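Local coordinates for protein alpha-fucosidase GH29 (Fusarium graminearum, PDB 4PSR) that cleaves alpha-L-fucosyl linkages as a GH29 glycoside hydrolase, probably removing fucose from the carbohydrate of glycoproteins, at residues Leu416-Leu421 / Leu487-Asp492; Val218-Ile223 / Glu261-Glu266; Ala183-Asp188 / Leu195-Arg200; Glu538-Arg543 / Glu569-Asp574. All coordinates share one frame; numbering follows the deposited sequence. Where two conformers were deposited one is given.

Contact 1 (Leu416-Leu421 / Leu487-Asp492); sequences LYVTVL and LKLTFD
Y417 and K488 lie side by side across two antiparallel strands, their side chains pointing the same way. The lysine CG is anti to its backbone N (chi1 175°) and the chain beyond it is fully extended, and its methylenes run past one side of the tyrosine. K488 CG comes within 3.7 Å of Y417 CE1, and further out K488 CE sits 3.9 Å from Y417 OH. The approach to the ring is oblique. Both polar ends finish at one carboxylate: Y417 OH is hydrogen-bonded to E371 and K488 NZ forms a salt bridge with it.

On the face of L416, V418, L487 and L489 the contacts between the two strands are apolar. There V418 and L489 cross obliquely, V418 CG2 meeting L489 CD1 at 4.0 Å, while V418 CB packs on L487 CB at 4.2 Å. L416 CB approaches the edge of the F491 ring, 4.3 Å from CE2.

The backbones fix this alternation. L416 pairs with L489 and V418 with L487 as hydrogen-bonded pairs, four N-H...O bonds in all, and Y417 with K488 is the non-hydrogen-bonded pair between them. Here Y417 CA also makes a C-H...O contact of 3.3 Å with L487 O. These are inner strands of the antiparallel sheet in the C-terminal domain, flanked by strands 405-409 and 445-451. The chemistry is therefore divided by face: leucine, valine and phenylalanine form a buried greasy layer, whereas on the Y417 face the single acid E371 collects both a phenol and an ammonium, which would tend to keep it ionised.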
# COMPACT_ATOMS: atom_id res chain seq x y z
N LEU A 416 -4.81 23.29 4.44
CA LEU A 416 -3.56 22.53 4.34
C LEU A 416 -3.18 22.07 5.72
O LEU A 416 -3.06 22.88 6.66
CB LEU A 416 -2.46 23.41 3.75
CG LEU A 416 -1.09 22.79 3.46
CD1 LEU A 416 -1.16 21.73 2.32
CD2 LEU A 416 -0.05 23.87 3.15
N TYR A 417 -2.97 20.77 5.87
CA TYR A 417 -2.45 20.18 7.10
C TYR A 417 -0.95 20.02 6.96
O TYR A 417 -0.47 19.44 5.97
CB TYR A 417 -3.11 18.83 7.38
CG TYR A 417 -4.60 18.94 7.58
CD1 TYR A 417 -5.13 19.37 8.79
CD2 TYR A 417 -5.49 18.69 6.54
CE1 TYR A 417 -6.47 19.52 8.97
CE2 TYR A 417 -6.85 18.86 6.71
CZ TYR A 417 -7.33 19.25 7.93
OH TYR A 417 -8.70 19.43 8.10
N VAL A 418 -0.22 20.57 7.91
CA VAL A 418 1.23 20.51 7.98
C VAL A 418 1.59 19.68 9.18
O VAL A 418 1.46 20.13 10.33
CB VAL A 418 1.84 21.89 8.12
CG1 VAL A 418 3.37 21.79 8.23
CG2 VAL A 418 1.41 22.78 6.96
N THR A 419 2.03 18.46 8.93
CA THR A 419 2.30 17.53 10.00
C THR A 419 3.80 17.43 10.22
O THR A 419 4.54 17.09 9.31
CB THR A 419 1.68 16.11 9.73
OG1 THR A 419 0.25 16.21 9.65
CG2 THR A 419 2.00 15.16 10.85
N VAL A 420 4.25 17.78 11.43
CA VAL A 420 5.67 17.83 11.77
C VAL A 420 6.01 16.58 12.58
O VAL A 420 5.27 16.19 13.48
CB VAL A 420 6.06 19.17 12.50
CG1 VAL A 420 5.36 19.31 13.86
CG2 VAL A 420 7.57 19.33 12.63
N LEU A 421 7.13 15.93 12.24
CA LEU A 421 7.43 14.60 12.74
C LEU A 421 8.21 14.55 14.06
O LEU A 421 8.79 13.52 14.41
CB LEU A 421 8.13 13.80 11.63
CG LEU A 421 7.40 13.72 10.28
CD1 LEU A 421 8.08 12.75 9.30
CD2 LEU A 421 5.91 13.32 10.42
N LEU A 487 -0.39 20.96 12.35
CA LEU A 487 -0.88 22.33 12.13
C LEU A 487 -1.95 22.32 11.05
O LEU A 487 -1.84 21.62 10.04
CB LEU A 487 0.26 23.25 11.73
CG LEU A 487 1.31 23.52 12.80
CD1 LEU A 487 2.59 24.05 12.21
CD2 LEU A 487 0.78 24.51 13.86
N LYS A 488 -2.97 23.15 11.24
CA LYS A 488 -4.08 23.27 10.29
C LYS A 488 -4.13 24.70 9.81
O LYS A 488 -4.31 25.62 10.63
CB LYS A 488 -5.40 22.88 10.96
CG LYS A 488 -6.64 23.07 10.12
CD LYS A 488 -7.88 22.64 10.89
CE LYS A 488 -9.13 22.75 10.06
NZ LYS A 488 -10.32 22.31 10.83
N LEU A 489 -3.95 24.90 8.52
CA LEU A 489 -3.89 26.24 7.91
C LEU A 489 -5.11 26.41 7.03
O LEU A 489 -5.30 25.69 6.07
CB LEU A 489 -2.62 26.43 7.08
CG LEU A 489 -1.28 26.70 7.78
CD1 LEU A 489 -0.89 25.56 8.68
CD2 LEU A 489 -0.19 26.92 6.77
N THR A 490 -5.97 27.37 7.37
CA THR A 490 -7.19 27.62 6.61
C THR A 490 -7.04 28.87 5.77
O THR A 490 -6.62 29.92 6.27
CB THR A 490 -8.39 27.75 7.55
OG1 THR A 490 -8.54 26.57 8.36
CG2 THR A 490 -9.67 27.99 6.74
N PHE A 491 -7.39 28.75 4.50
CA PHE A 491 -7.26 29.83 3.55
C PHE A 491 -8.64 30.23 3.06
O PHE A 491 -9.56 29.41 3.02
CB PHE A 491 -6.41 29.39 2.36
CG PHE A 491 -4.97 29.14 2.68
CD1 PHE A 491 -4.05 30.16 2.58
CD2 PHE A 491 -4.53 27.88 3.09
CE1 PHE A 491 -2.70 29.94 2.86
CE2 PHE A 491 -3.20 27.66 3.36
CZ PHE A 491 -2.28 28.68 3.26
N ASP A 492 -8.83 31.52 2.77
CA ASP A 492 -10.05 31.91 2.05
C ASP A 492 -9.83 31.66 0.59
O ASP A 492 -8.82 32.07 0.02
CB ASP A 492 -10.39 33.38 2.21
CG ASP A 492 -11.25 33.66 3.49
OD1 ASP A 492 -12.12 32.80 3.77
OD2 ASP A 492 -11.04 34.68 4.14

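Contact 2 (Val218-Ile223 / Glu261-Glu266); sequences VQPDII and EEWGKE
Q219 lays its side chain over one face of the W263 indole. Q219 CB stands 3.8 Å from the centroid of the six-membered ring and only 8° off the ring normal, a CH-pi contact. Q219 CG follows at 3.6 Å from W263 CZ2, and the terminal amide carries on over the pyrrole part, its plane tilted just 14° from the ring, so the two flat groups are stacked. Q219 CG is anti to the carbonyl carbon, and CD continues the extended chain (chi2 -174°), which carries it across the ring. P220 O approaches the edge of the same ring instead, and is hydrogen-bonded to Y256.

K265 supplies the polar half. Its chain is bent at chi2 and chi3, and NZ at its end donates to Q219 O at 2.7 Å and to D221 OD1 at 2.9 Å, the latter a salt bridge in which the ammonium meets the oxygen from above the carboxylate plane. Water 1 donates to D221 OD1 (2.8 Å) and to E266 O (2.9 Å), while L166 N holds D221 OD2.

Topologically the contact lies at the N-terminal end of barrel strand 222-225, whose other end leads to D226 beside the bound fucose. It links the residues entering that strand to the C-terminal end of helix 246-263, finished by a Schellman motif at G264. Because Q219 is the first residue past helix 200-218, its carbonyl lies at a helix C terminus; the lysine charge is probably welcomed there, and its pairing with buried D221 would be expected to keep that acid ionised.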
# COMPACT_ATOMS: atom_id res chain seq x y z
N VAL A 218 -16.75 -14.57 0.01
CA VAL A 218 -16.61 -13.51 1.02
C VAL A 218 -16.84 -12.09 0.51
O VAL A 218 -16.83 -11.14 1.29
CB VAL A 218 -15.28 -13.59 1.83
CG1 VAL A 218 -15.16 -14.93 2.49
CG2 VAL A 218 -14.04 -13.28 0.95
N GLN A 219 -17.09 -11.92 -0.78
CA GLN A 219 -17.38 -10.60 -1.36
C GLN A 219 -16.40 -9.49 -0.94
O GLN A 219 -16.79 -8.44 -0.40
CB GLN A 219 -18.84 -10.18 -1.09
CG GLN A 219 -19.86 -11.21 -1.59
CD GLN A 219 -21.32 -10.73 -1.46
OE1 GLN A 219 -21.59 -9.63 -0.97
NE2 GLN A 219 -22.26 -11.59 -1.88
N PRO A 220 -15.11 -9.69 -1.23
CA PRO A 220 -14.11 -8.70 -0.81
C PRO A 220 -14.25 -7.34 -1.48
O PRO A 220 -14.61 -7.25 -2.67
CB PRO A 220 -12.78 -9.34 -1.24
CG PRO A 220 -13.17 -10.21 -2.41
CD PRO A 220 -14.53 -10.73 -2.10
N ASP A 221 -13.98 -6.29 -0.71
CA ASP A 221 -13.91 -4.94 -1.23
C ASP A 221 -12.62 -4.67 -2.00
O ASP A 221 -12.61 -3.83 -2.90
CB ASP A 221 -14.07 -3.97 -0.07
CG ASP A 221 -15.39 -4.16 0.63
OD1 ASP A 221 -16.44 -3.91 -0.03
OD2 ASP A 221 -15.41 -4.60 1.80
N ILE A 222 -11.56 -5.36 -1.60
CA ILE A 222 -10.27 -5.27 -2.27
C ILE A 222 -9.71 -6.66 -2.44
O ILE A 222 -9.70 -7.45 -1.49
CB ILE A 222 -9.22 -4.47 -1.44
CG1 ILE A 222 -9.69 -3.03 -1.11
CG2 ILE A 222 -7.86 -4.43 -2.19
CD1 ILE A 222 -8.99 -2.42 0.11
N ILE A 223 -9.30 -7.00 -3.66
CA ILE A 223 -8.50 -8.22 -3.88
C ILE A 223 -7.07 -7.80 -4.22
O ILE A 223 -6.83 -7.17 -5.29
CB ILE A 223 -9.07 -9.14 -4.98
CG1 ILE A 223 -10.47 -9.61 -4.57
CG2 ILE A 223 -8.14 -10.33 -5.22
CD1 ILE A 223 -11.16 -10.49 -5.63
N GLU A 261 -20.48 -4.70 -9.48
CA GLU A 261 -21.69 -4.05 -9.96
C GLU A 261 -22.92 -4.75 -9.39
O GLU A 261 -23.85 -4.10 -8.95
CB GLU A 261 -21.72 -4.09 -11.48
CG GLU A 261 -20.66 -3.24 -12.16
CD GLU A 261 -21.18 -1.90 -12.64
OE1 GLU A 261 -22.32 -1.53 -12.28
OE2 GLU A 261 -20.45 -1.22 -13.39
N GLU A 262 -22.92 -6.08 -9.41
CA GLU A 262 -24.05 -6.85 -8.91
C GLU A 262 -24.29 -6.61 -7.42
O GLU A 262 -25.42 -6.51 -6.95
CB GLU A 262 -23.79 -8.33 -9.15
CG GLU A 262 -24.87 -9.26 -8.67
CD GLU A 262 -24.54 -10.72 -8.90
OE1 GLU A 262 -23.57 -11.01 -9.65
OE2 GLU A 262 -25.24 -11.57 -8.32
N TRP A 263 -23.19 -6.51 -6.67
CA TRP A 263 -23.26 -6.32 -5.23
C TRP A 263 -23.60 -4.87 -4.85
O TRP A 263 -23.89 -4.60 -3.69
CB TRP A 263 -21.91 -6.67 -4.59
CG TRP A 263 -21.41 -8.05 -4.81
CD1 TRP A 263 -22.12 -9.18 -5.09
CD2 TRP A 263 -20.04 -8.44 -4.73
NE1 TRP A 263 -21.26 -10.26 -5.20
CE2 TRP A 263 -19.98 -9.82 -4.98
CE3 TRP A 263 -18.86 -7.75 -4.47
CZ2 TRP A 263 -18.77 -10.52 -4.99
CZ3 TRP A 263 -17.66 -8.45 -4.48
CH2 TRP A 263 -17.63 -9.81 -4.74
N GLY A 264 -23.52 -3.94 -5.79
CA GLY A 264 -23.69 -2.53 -5.51
C GLY A 264 -22.53 -1.89 -4.76
O GLY A 264 -22.73 -1.00 -3.95
N LYS A 265 -21.33 -2.39 -5.04
CA LYS A 265 -20.11 -2.00 -4.34
C LYS A 265 -19.08 -1.53 -5.35
O LYS A 265 -19.04 -2.03 -6.47
CB LYS A 265 -19.47 -3.19 -3.62
CG LYS A 265 -20.34 -3.83 -2.59
CD LYS A 265 -19.53 -4.33 -1.42
CE LYS A 265 -18.73 -5.58 -1.75
NZ LYS A 265 -18.17 -6.14 -0.49
N GLU A 266 -18.24 -0.60 -4.94
CA GLU A 266 -17.08 -0.17 -5.71
C GLU A 266 -15.89 -0.97 -5.22
O GLU A 266 -15.41 -0.75 -4.11
CB GLU A 266 -16.82 1.31 -5.52
CG GLU A 266 -17.93 2.21 -6.02
CD GLU A 266 -17.71 3.61 -5.55
OE1 GLU A 266 -17.41 4.50 -6.37
OE2 GLU A 266 -17.81 3.82 -4.32
O HOH W 1 -16.54 -1.62 -1.55

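Contact 3 (Ala183-Asp188 / Leu195-Arg200); sequences APKTND and LGQLPR. With NAG (2-acetamido-2-deoxy-beta-D-glucopyranose), chain F.
Q197 uses both ends of its amide to grip the backbone of the 183-188 loop. Q197 NE2 donates to P184 O over 3.0 Å with an almost straight N-H...O angle of 169°; the acceptor lies in the glutamine amide plane, yet the donor sits above the carbonyl plane of P184. In return T186 N donates to Q197 OE1, also at 3.0 Å, on a lone pair in the carbonyl plane. Gripped at two points, the amide is hindered from rotating. Its OE1 takes a second bond, from water 2 at 2.8 Å, and that water also donates to T186 O.

This pairing spans the ends of the short helix 189-195. At its start, T186 OG1, anti to its own backbone N (chi1 180°), accepts from D188 N at 3.1 Å in an ST turn, and D188 is the N-cap, with OD1 bonded to L191 N. At its finish, G196 closes a Schellman motif with positive phi.

The apolar contact is A183 CB on L195 CD1 at 4.2 Å, and Y53 packs against A183 and P184 from outside the two segments. Separately, the T186 CG2 methyl lies 3.4 Å from Q197 OE1, a van der Waals approach to a polar atom, the two side chains crossing at about a right angle.

Covalent chemistry adds the last element: N187 ND2 is bonded to C1 of an N-acetylglucosamine at 1.4 Å, the N-linked glycan on the residue after T186.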
# COMPACT_ATOMS: atom_id res chain seq x y z
N ALA A 183 11.03 -28.70 -4.86
CA ALA A 183 10.30 -29.85 -4.33
C ALA A 183 10.46 -31.05 -5.25
O ALA A 183 10.50 -30.87 -6.47
CB ALA A 183 8.82 -29.53 -4.14
N PRO A 184 10.52 -32.27 -4.69
CA PRO A 184 10.58 -33.45 -5.56
C PRO A 184 9.37 -33.52 -6.48
O PRO A 184 8.24 -33.14 -6.12
CB PRO A 184 10.54 -34.61 -4.57
CG PRO A 184 10.99 -34.05 -3.26
CD PRO A 184 10.55 -32.61 -3.26
N LYS A 185 9.57 -34.04 -7.68
CA LYS A 185 8.46 -34.35 -8.54
C LYS A 185 7.63 -35.43 -7.92
O LYS A 185 8.16 -36.35 -7.26
CB LYS A 185 8.98 -34.84 -9.90
CG LYS A 185 9.78 -33.81 -10.63
CD LYS A 185 9.04 -32.47 -10.73
CE LYS A 185 9.88 -31.38 -11.36
NZ LYS A 185 9.20 -30.07 -11.21
N THR A 186 6.32 -35.33 -8.10
CA THR A 186 5.39 -36.33 -7.60
C THR A 186 4.34 -36.70 -8.65
O THR A 186 3.92 -35.85 -9.46
CB THR A 186 4.66 -35.82 -6.34
OG1 THR A 186 3.76 -36.82 -5.88
CG2 THR A 186 3.90 -34.53 -6.62
N ASN A 187 3.94 -37.97 -8.65
CA ASN A 187 2.87 -38.47 -9.49
C ASN A 187 1.52 -38.53 -8.81
O ASN A 187 0.52 -38.91 -9.41
CB ASN A 187 3.25 -39.86 -9.99
CG ASN A 187 4.28 -39.81 -11.09
OD1 ASN A 187 4.36 -38.83 -11.85
ND2 ASN A 187 5.07 -40.88 -11.21
N ASP A 188 1.49 -38.14 -7.53
CA ASP A 188 0.27 -37.96 -6.74
C ASP A 188 -0.43 -36.69 -7.23
O ASP A 188 0.06 -35.59 -6.95
CB ASP A 188 0.66 -37.84 -5.25
CG ASP A 188 -0.52 -37.57 -4.30
OD1 ASP A 188 -1.58 -37.05 -4.71
OD2 ASP A 188 -0.36 -37.86 -3.08
N LEU A 195 1.81 -28.33 -4.90
CA LEU A 195 3.18 -27.98 -5.26
C LEU A 195 3.32 -27.34 -6.64
O LEU A 195 4.44 -27.12 -7.11
CB LEU A 195 4.08 -29.22 -5.15
CG LEU A 195 4.13 -29.87 -3.77
CD1 LEU A 195 4.96 -31.14 -3.75
CD2 LEU A 195 4.71 -28.90 -2.75
N GLY A 196 2.21 -27.03 -7.29
CA GLY A 196 2.23 -26.33 -8.57
C GLY A 196 2.81 -27.15 -9.71
O GLY A 196 3.48 -26.57 -10.58
N GLN A 197 2.57 -28.46 -9.71
CA GLN A 197 3.11 -29.38 -10.71
C GLN A 197 2.06 -29.89 -11.69
O GLN A 197 2.34 -30.80 -12.45
CB GLN A 197 3.77 -30.57 -10.01
CG GLN A 197 5.03 -30.21 -9.26
CD GLN A 197 5.69 -31.41 -8.60
OE1 GLN A 197 5.42 -32.56 -8.95
NE2 GLN A 197 6.55 -31.14 -7.64
N LEU A 198 0.85 -29.34 -11.68
CA LEU A 198 -0.16 -29.76 -12.65
C LEU A 198 0.20 -29.19 -14.01
O LEU A 198 1.02 -28.28 -14.11
CB LEU A 198 -1.55 -29.26 -12.24
CG LEU A 198 -2.11 -29.79 -10.92
CD1 LEU A 198 -3.34 -28.99 -10.53
CD2 LEU A 198 -2.46 -31.26 -11.07
N PRO A 199 -0.44 -29.70 -15.08
CA PRO A 199 -0.20 -29.07 -16.39
C PRO A 199 -0.52 -27.58 -16.35
O PRO A 199 -1.43 -27.14 -15.63
CB PRO A 199 -1.17 -29.82 -17.30
CG PRO A 199 -1.28 -31.20 -16.65
CD PRO A 199 -1.30 -30.88 -15.17
N ARG A 200 0.19 -26.76 -17.12
CA ARG A 200 0.03 -25.30 -17.02
C ARG A 200 -1.38 -24.82 -17.37
O ARG A 200 -1.87 -23.88 -16.75
CB ARG A 200 1.08 -24.52 -17.84
CG ARG A 200 0.94 -22.98 -17.70
CD ARG A 200 2.18 -22.22 -18.17
NE ARG A 200 3.36 -22.58 -17.39
CZ ARG A 200 3.83 -21.88 -16.35
NH1 ARG A 200 4.90 -22.33 -15.69
NH2 ARG A 200 3.27 -20.75 -15.98
C1 NAG F . 5.93 -41.10 -12.35
C2 NAG F . 7.02 -42.11 -12.03
C3 NAG F . 7.96 -42.25 -13.24
C4 NAG F . 7.17 -42.54 -14.50
C5 NAG F . 6.07 -41.50 -14.69
C6 NAG F . 5.17 -41.79 -15.87
C7 NAG F . 8.22 -42.55 -9.92
C8 NAG F . 8.96 -41.92 -8.78
N2 NAG F . 7.77 -41.71 -10.86
O3 NAG F . 8.89 -43.29 -12.99
O4 NAG F . 8.05 -42.50 -15.62
O5 NAG F . 5.23 -41.49 -13.52
O6 NAG F . 4.56 -43.07 -15.72
O7 NAG F . 8.01 -43.76 -9.97
O HOH W 2 5.41 -33.95 -11.40

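Contact 4 (Glu538-Arg543 / Glu569-Asp574); sequences EIRSIR and EHEVED
R540 reaches across to the backbone of V572 from within a classic beta bulge, in which R540 and S541 both face F507 on the neighbouring strand. The setting is a four-stranded antiparallel sheet near the C terminus, with strand 568-571 as an outermost member and I542 and H570 as a hydrogen-bonded pair.

The arginine starts with CB 4.0 Å from V572 O. Two bends then fold it back: chi2 is -68°, and chi3 of -19° nearly eclipses NE with CB. CD passes D574, lying 3.7 Å from D574 CB. R540 NE donates to V572 O at 2.6 Å, nearly along the C=O axis, with the acceptor in the guanidinium plane. NH1 adds a weak bond to the same oxygen and a long salt bridge of 3.6 Å to E571 OE2. V572 N answers by donating to R540 O at 2.8 Å from above the carbonyl plane, so the two residues are joined in both directions.

I542 is on the face away from R543 and E569, and V572 CG2 packs on I542 CG2 at 4.0 Å, while V572 CG1 touches I539 O. R543 and E569 form a non-hydrogen-bonded pair whose side chains lie side by side. Their salt bridge joins R543 NH2 to E569 OE2 at 3.1 Å, and the carboxylate oxygen, edge-on to the guanidinium, is met from above its own plane.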
# COMPACT_ATOMS: atom_id res chain seq x y z
N GLU A 538 -6.49 22.49 -20.40
CA GLU A 538 -6.92 23.73 -19.74
C GLU A 538 -5.77 24.61 -19.26
O GLU A 538 -6.00 25.68 -18.70
CB GLU A 538 -7.85 23.43 -18.57
CG GLU A 538 -9.18 22.82 -19.01
CD GLU A 538 -10.15 22.59 -17.87
OE1 GLU A 538 -10.04 23.29 -16.84
OE2 GLU A 538 -11.02 21.71 -18.01
N ILE A 539 -4.54 24.16 -19.46
CA ILE A 539 -3.38 24.96 -19.09
C ILE A 539 -3.25 26.15 -20.04
O ILE A 539 -3.23 25.97 -21.26
CB ILE A 539 -2.08 24.11 -19.13
CG1 ILE A 539 -2.18 22.97 -18.10
CG2 ILE A 539 -0.88 25.00 -18.85
CD1 ILE A 539 -1.05 21.96 -18.25
N ARG A 540 -3.12 27.35 -19.47
CA ARG A 540 -2.97 28.57 -20.26
C ARG A 540 -1.72 29.37 -19.92
O ARG A 540 -1.40 30.35 -20.59
CB ARG A 540 -4.22 29.46 -20.11
CG ARG A 540 -5.50 28.89 -20.76
CD ARG A 540 -5.42 28.84 -22.28
NE ARG A 540 -4.38 29.73 -22.79
CZ ARG A 540 -4.54 31.02 -23.03
NH1 ARG A 540 -3.51 31.73 -23.48
NH2 ARG A 540 -5.71 31.62 -22.83
N SER A 541 -1.00 28.98 -18.87
CA SER A 541 0.28 29.59 -18.57
C SER A 541 1.11 28.64 -17.69
O SER A 541 0.57 27.72 -17.07
CB SER A 541 0.14 30.99 -17.94
OG SER A 541 -0.54 30.96 -16.68
N ILE A 542 2.41 28.89 -17.67
CA ILE A 542 3.34 28.14 -16.85
C ILE A 542 4.42 29.06 -16.34
O ILE A 542 4.92 29.92 -17.10
CB ILE A 542 3.96 26.98 -17.65
CG1 ILE A 542 4.94 26.17 -16.79
CG2 ILE A 542 4.66 27.49 -18.90
CD1 ILE A 542 5.32 24.85 -17.42
N ARG A 543 4.77 28.92 -15.07
CA ARG A 543 5.92 29.58 -14.49
C ARG A 543 7.02 28.55 -14.24
O ARG A 543 6.83 27.59 -13.47
CB ARG A 543 5.58 30.28 -13.19
CG ARG A 543 6.67 31.22 -12.73
CD ARG A 543 6.11 32.29 -11.81
NE ARG A 543 5.20 31.73 -10.81
CZ ARG A 543 4.18 32.38 -10.27
NH1 ARG A 543 3.43 31.77 -9.36
NH2 ARG A 543 3.91 33.63 -10.62
N GLU A 569 7.78 33.30 -16.73
CA GLU A 569 6.38 33.06 -17.01
C GLU A 569 6.11 33.04 -18.52
O GLU A 569 6.65 33.86 -19.27
CB GLU A 569 5.55 34.14 -16.35
CG GLU A 569 5.75 34.20 -14.85
CD GLU A 569 4.92 35.28 -14.17
OE1 GLU A 569 4.16 35.99 -14.87
OE2 GLU A 569 5.05 35.42 -12.94
N HIS A 570 5.26 32.11 -18.95
CA HIS A 570 4.94 31.91 -20.36
C HIS A 570 3.47 31.63 -20.58
O HIS A 570 2.88 30.81 -19.87
CB HIS A 570 5.68 30.69 -20.91
CG HIS A 570 7.16 30.74 -20.73
ND1 HIS A 570 8.00 31.34 -21.65
CD2 HIS A 570 7.96 30.28 -19.74
CE1 HIS A 570 9.25 31.24 -21.23
NE2 HIS A 570 9.25 30.60 -20.07
N GLU A 571 2.87 32.23 -21.60
CA GLU A 571 1.52 31.84 -21.99
C GLU A 571 1.53 30.55 -22.78
O GLU A 571 2.50 30.27 -23.49
CB GLU A 571 0.87 32.94 -22.83
CG GLU A 571 0.46 34.13 -22.03
CD GLU A 571 -0.42 35.09 -22.82
OE1 GLU A 571 -0.20 36.31 -22.71
OE2 GLU A 571 -1.32 34.61 -23.54
N VAL A 572 0.44 29.79 -22.68
CA VAL A 572 0.29 28.50 -23.33
C VAL A 572 -1.05 28.50 -24.04
O VAL A 572 -2.06 28.88 -23.46
CB VAL A 572 0.31 27.35 -22.26
CG1 VAL A 572 0.07 26.01 -22.90
CG2 VAL A 572 1.62 27.35 -21.49
N GLU A 573 -1.08 28.07 -25.30
CA GLU A 573 -2.33 27.99 -26.04
C GLU A 573 -3.25 26.91 -25.51
O GLU A 573 -2.80 25.79 -25.26
CB GLU A 573 -2.04 27.73 -27.52
CG GLU A 573 -3.25 27.27 -28.34
CD GLU A 573 -2.93 27.11 -29.81
OE1 GLU A 573 -2.00 27.78 -30.30
OE2 GLU A 573 -3.61 26.30 -30.48
N ASP A 574 -4.53 27.24 -25.34
CA ASP A 574 -5.55 26.27 -24.93
C ASP A 574 -5.51 25.03 -25.81
O ASP A 574 -5.40 25.13 -27.03
CB ASP A 574 -6.94 26.91 -25.02
CG ASP A 574 -8.04 25.99 -24.50
OD1 ASP A 574 -8.32 26.02 -23.28
OD2 ASP A 574 -8.63 25.25 -25.31

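In the fold
Along the chain the contacts come in the order 3, 2, 1, 4, each closing before the next opens, so none nests within or crosses another. Contact 3 closes a short excursion around helix 189-195. Helix 200-218 then leads to contact 2, where one strand of the TIM barrel is tied to the end of the helix that follows it. Contact 1 spans 65 intervening residues and joins two inner strands of the C-terminal domain sheet. Contact 4 closes a loop whose strands 548-553 and 562-565 belong to a separate sheet. Contacts 3 and 4 lie on opposite sides of the chain's centre, with their own centres about 61 Å apart.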